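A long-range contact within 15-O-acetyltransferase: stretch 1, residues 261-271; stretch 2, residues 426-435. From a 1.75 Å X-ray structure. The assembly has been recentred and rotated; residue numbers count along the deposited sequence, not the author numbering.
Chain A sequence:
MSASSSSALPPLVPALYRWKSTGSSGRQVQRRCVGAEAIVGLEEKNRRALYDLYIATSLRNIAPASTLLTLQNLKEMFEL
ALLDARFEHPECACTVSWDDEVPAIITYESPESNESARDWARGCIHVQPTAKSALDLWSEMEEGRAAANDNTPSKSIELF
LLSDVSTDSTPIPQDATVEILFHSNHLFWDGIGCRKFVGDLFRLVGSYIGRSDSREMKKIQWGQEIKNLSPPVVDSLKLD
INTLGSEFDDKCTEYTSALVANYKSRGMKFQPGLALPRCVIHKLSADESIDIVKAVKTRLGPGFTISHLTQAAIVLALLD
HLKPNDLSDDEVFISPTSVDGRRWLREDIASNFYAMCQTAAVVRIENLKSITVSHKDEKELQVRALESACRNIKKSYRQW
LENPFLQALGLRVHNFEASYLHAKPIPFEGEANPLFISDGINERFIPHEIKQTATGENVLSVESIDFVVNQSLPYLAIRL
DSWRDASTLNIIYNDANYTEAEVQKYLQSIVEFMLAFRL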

# COMPACT_ATOMS: atom_id res chain seq x y z
N ALA A 261 21.04 12.20 0.36
CA ALA A 261 21.02 13.39 -0.49
C ALA A 261 19.62 13.84 -0.85
O ALA A 261 19.37 15.04 -0.96
CB ALA A 261 21.86 13.20 -1.75
N ASN A 262 18.72 12.88 -1.08
CA ASN A 262 17.31 13.22 -1.34
C ASN A 262 16.69 13.96 -0.16
O ASN A 262 15.88 14.86 -0.36
CB ASN A 262 16.48 12.00 -1.73
CG ASN A 262 15.02 12.36 -2.05
OD1 ASN A 262 14.75 13.18 -2.92
ND2 ASN A 262 14.07 11.75 -1.33
N TYR A 263 17.06 13.60 1.07
CA TYR A 263 16.55 14.32 2.25
C TYR A 263 16.96 15.80 2.23
O TYR A 263 16.22 16.66 2.69
CB TYR A 263 17.01 13.66 3.56
CG TYR A 263 16.35 12.33 3.90
CD1 TYR A 263 14.97 12.21 3.97
CD2 TYR A 263 17.13 11.19 4.17
CE1 TYR A 263 14.36 11.00 4.29
CE2 TYR A 263 16.54 9.97 4.49
CZ TYR A 263 15.15 9.88 4.54
OH TYR A 263 14.53 8.69 4.85
N LYS A 264 18.14 16.07 1.66
CA LYS A 264 18.78 17.39 1.71
C LYS A 264 18.61 18.21 0.43
O LYS A 264 19.05 19.35 0.36
CB LYS A 264 20.27 17.22 2.04
CG LYS A 264 20.56 16.67 3.43
CD LYS A 264 21.98 16.15 3.54
CE LYS A 264 22.33 15.80 4.97
NZ LYS A 264 23.64 15.09 5.05
N SER A 265 17.99 17.62 -0.58
CA SER A 265 17.95 18.25 -1.90
C SER A 265 16.91 19.36 -2.01
O SER A 265 15.91 19.39 -1.27
CB SER A 265 17.72 17.21 -3.00
OG SER A 265 16.39 16.76 -3.01
N ARG A 266 17.15 20.25 -2.96
CA ARG A 266 16.19 21.27 -3.33
C ARG A 266 14.97 20.59 -3.93
O ARG A 266 15.06 19.51 -4.51
CB ARG A 266 16.81 22.27 -4.32
N GLY A 267 13.81 21.22 -3.78
CA GLY A 267 12.59 20.62 -4.30
C GLY A 267 11.37 21.50 -4.09
O GLY A 267 11.48 22.74 -4.01
N MET A 268 10.21 20.86 -3.99
CA MET A 268 8.98 21.57 -3.68
C MET A 268 8.98 22.15 -2.27
O MET A 268 9.24 21.45 -1.30
CB MET A 268 7.79 20.65 -3.83
CG MET A 268 6.48 21.32 -3.52
SD MET A 268 5.12 20.25 -3.94
CE MET A 268 5.20 20.29 -5.76
N LYS A 269 8.67 23.43 -2.17
CA LYS A 269 8.59 24.06 -0.85
C LYS A 269 7.41 23.51 -0.05
O LYS A 269 6.34 23.24 -0.61
CB LYS A 269 8.47 25.57 -0.99
CG LYS A 269 9.76 26.21 -1.44
CD LYS A 269 9.62 27.72 -1.60
CE LYS A 269 10.84 28.31 -2.32
NZ LYS A 269 12.12 27.83 -1.72
N PHE A 270 7.60 23.37 1.26
CA PHE A 270 6.54 22.99 2.18
C PHE A 270 6.64 23.80 3.45
O PHE A 270 7.68 24.40 3.75
CB PHE A 270 6.53 21.48 2.48
CG PHE A 270 7.70 21.01 3.30
CD1 PHE A 270 7.65 21.06 4.69
CD2 PHE A 270 8.82 20.47 2.67
CE1 PHE A 270 8.74 20.63 5.46
CE2 PHE A 270 9.91 20.03 3.42
CZ PHE A 270 9.87 20.11 4.81
N GLN A 271 5.55 23.84 4.21
CA GLN A 271 5.54 24.57 5.46
C GLN A 271 5.81 23.57 6.56
O GLN A 271 5.20 22.51 6.58
CB GLN A 271 4.21 25.31 5.66
CG GLN A 271 3.90 26.16 4.43
CD GLN A 271 2.73 27.07 4.60
OE1 GLN A 271 1.63 26.81 4.10
NE2 GLN A 271 2.94 28.18 5.31
N ILE A 426 12.92 14.82 11.90
CA ILE A 426 12.54 15.88 10.95
C ILE A 426 13.59 15.86 9.84
O ILE A 426 14.47 16.72 9.80
CB ILE A 426 12.47 17.26 11.66
CG1 ILE A 426 11.51 17.20 12.86
CG2 ILE A 426 12.04 18.37 10.69
CD1 ILE A 426 11.59 18.39 13.79
N PRO A 427 13.55 14.82 8.97
CA PRO A 427 14.66 14.59 8.04
C PRO A 427 14.65 15.49 6.81
O PRO A 427 15.71 15.68 6.20
CB PRO A 427 14.49 13.13 7.64
CG PRO A 427 13.00 12.91 7.69
CD PRO A 427 12.50 13.78 8.85
N PHE A 428 13.47 16.01 6.44
CA PHE A 428 13.39 17.05 5.40
C PHE A 428 13.25 18.43 6.02
O PHE A 428 12.42 18.61 6.92
CB PHE A 428 12.17 16.88 4.51
CG PHE A 428 12.14 15.59 3.76
CD1 PHE A 428 12.76 15.48 2.51
CD2 PHE A 428 11.43 14.50 4.27
CE1 PHE A 428 12.69 14.27 1.79
CE2 PHE A 428 11.33 13.31 3.56
CZ PHE A 428 11.97 13.18 2.32
N GLU A 429 14.02 19.39 5.50
CA GLU A 429 13.89 20.80 5.90
C GLU A 429 13.61 21.71 4.70
O GLU A 429 14.32 21.68 3.70
CB GLU A 429 15.14 21.25 6.65
N GLY A 430 12.55 22.50 4.80
CA GLY A 430 12.25 23.51 3.79
C GLY A 430 11.62 23.00 2.50
O GLY A 430 10.61 23.54 2.06
N GLU A 431 12.23 21.98 1.89
CA GLU A 431 11.78 21.45 0.58
C GLU A 431 11.86 19.93 0.54
O GLU A 431 12.73 19.31 1.15
CB GLU A 431 12.60 22.06 -0.57
CG GLU A 431 12.58 23.63 -0.57
CD GLU A 431 13.58 24.27 -1.51
OE1 GLU A 431 14.18 23.56 -2.36
OE2 GLU A 431 13.77 25.50 -1.40
N ALA A 432 10.93 19.32 -0.20
CA ALA A 432 10.91 17.87 -0.35
C ALA A 432 10.26 17.55 -1.67
O ALA A 432 9.17 18.05 -1.97
CB ALA A 432 10.13 17.23 0.77
N ASN A 433 10.92 16.72 -2.47
CA ASN A 433 10.36 16.36 -3.75
C ASN A 433 9.23 15.32 -3.62
O ASN A 433 9.28 14.47 -2.73
CB ASN A 433 11.45 15.92 -4.73
CG ASN A 433 11.98 17.09 -5.57
OD1 ASN A 433 12.99 16.96 -6.26
ND2 ASN A 433 11.28 18.24 -5.52
N PRO A 434 8.20 15.42 -4.48
CA PRO A 434 7.17 14.40 -4.48
C PRO A 434 7.75 13.00 -4.72
O PRO A 434 8.77 12.82 -5.42
CB PRO A 434 6.24 14.84 -5.62
CG PRO A 434 6.47 16.34 -5.68
CD PRO A 434 7.92 16.48 -5.47
N LEU A 435 7.08 12.00 -4.15
CA LEU A 435 7.45 10.62 -4.35
C LEU A 435 6.32 9.90 -5.10
O LEU A 435 5.15 10.13 -4.81
CB LEU A 435 7.69 9.93 -3.01
CG LEU A 435 8.08 8.43 -3.09
CD1 LEU A 435 9.49 8.25 -3.66
CD2 LEU A 435 7.96 7.78 -1.72
O HOH W 1 13.45 15.38 -1.65

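Two stretches whose touching residues lie at least 158 positions apart in sequence meet here and bury 824 Å² between them, both sides summed.

Backbone hydrogen bonds set the register. Ala432 N donates to Met268 O at 2.9 Å, and Phe270 N donates to Gly430 O at 3.1 Å. Both are nearly straight. They flank Lys269 and Glu431, whose CA atoms lie 4.4 Å apart in a single beta bridge. The same two carbonyls also receive CA-H...O contacts: Glu431 CA lies 3.2 Å from Met268 O, and Lys269 CA lies 3.6 Å from Gly430 O.

The Glu431 carboxylate makes one hydrogen bond to backbone and one salt bridge. Its carboxylate reaches two partners on the other stretch. Glu431 OE1 accepts a hydrogen bond from Gly267 N at 2.8 Å, and Glu431 OE2 forms a salt bridge with Lys269 NZ at 2.9 Å. The side chain therefore ties down both backbone and side chain of stretch 1.

Gly267 sits close against Asn433. A CB on Gly267 would point toward stretch 2 and clash with the Asn433 side-chain amide.

The aromatic contacts form two groups. The edge of Tyr263 meets the face of Phe428, with ring centroids 5.1 Å apart and planes at 68°. Pro427 CB lies over one face of the Tyr263 ring, 4.2 Å from its centroid, in a CH-pi contact. Phe270 packs beside the bridged backbone. Gly430 O lies over one face of its ring. The Phe270 side chain also makes apolar contacts, with Phe270 CZ 4.0 Å from Phe428 CB and Phe270 CE2 3.9 Å from Ala432 CB. Another apolar contact joins Met268 CE to Pro434 CG at 4.1 Å.

One water links the backbones. The O of water 1 lies 2.8 Å from Asn262 O, to which it can donate, and accepts from Asn433 N at 3.0 Å, so it spans a gap between the helical segment and stretch 2.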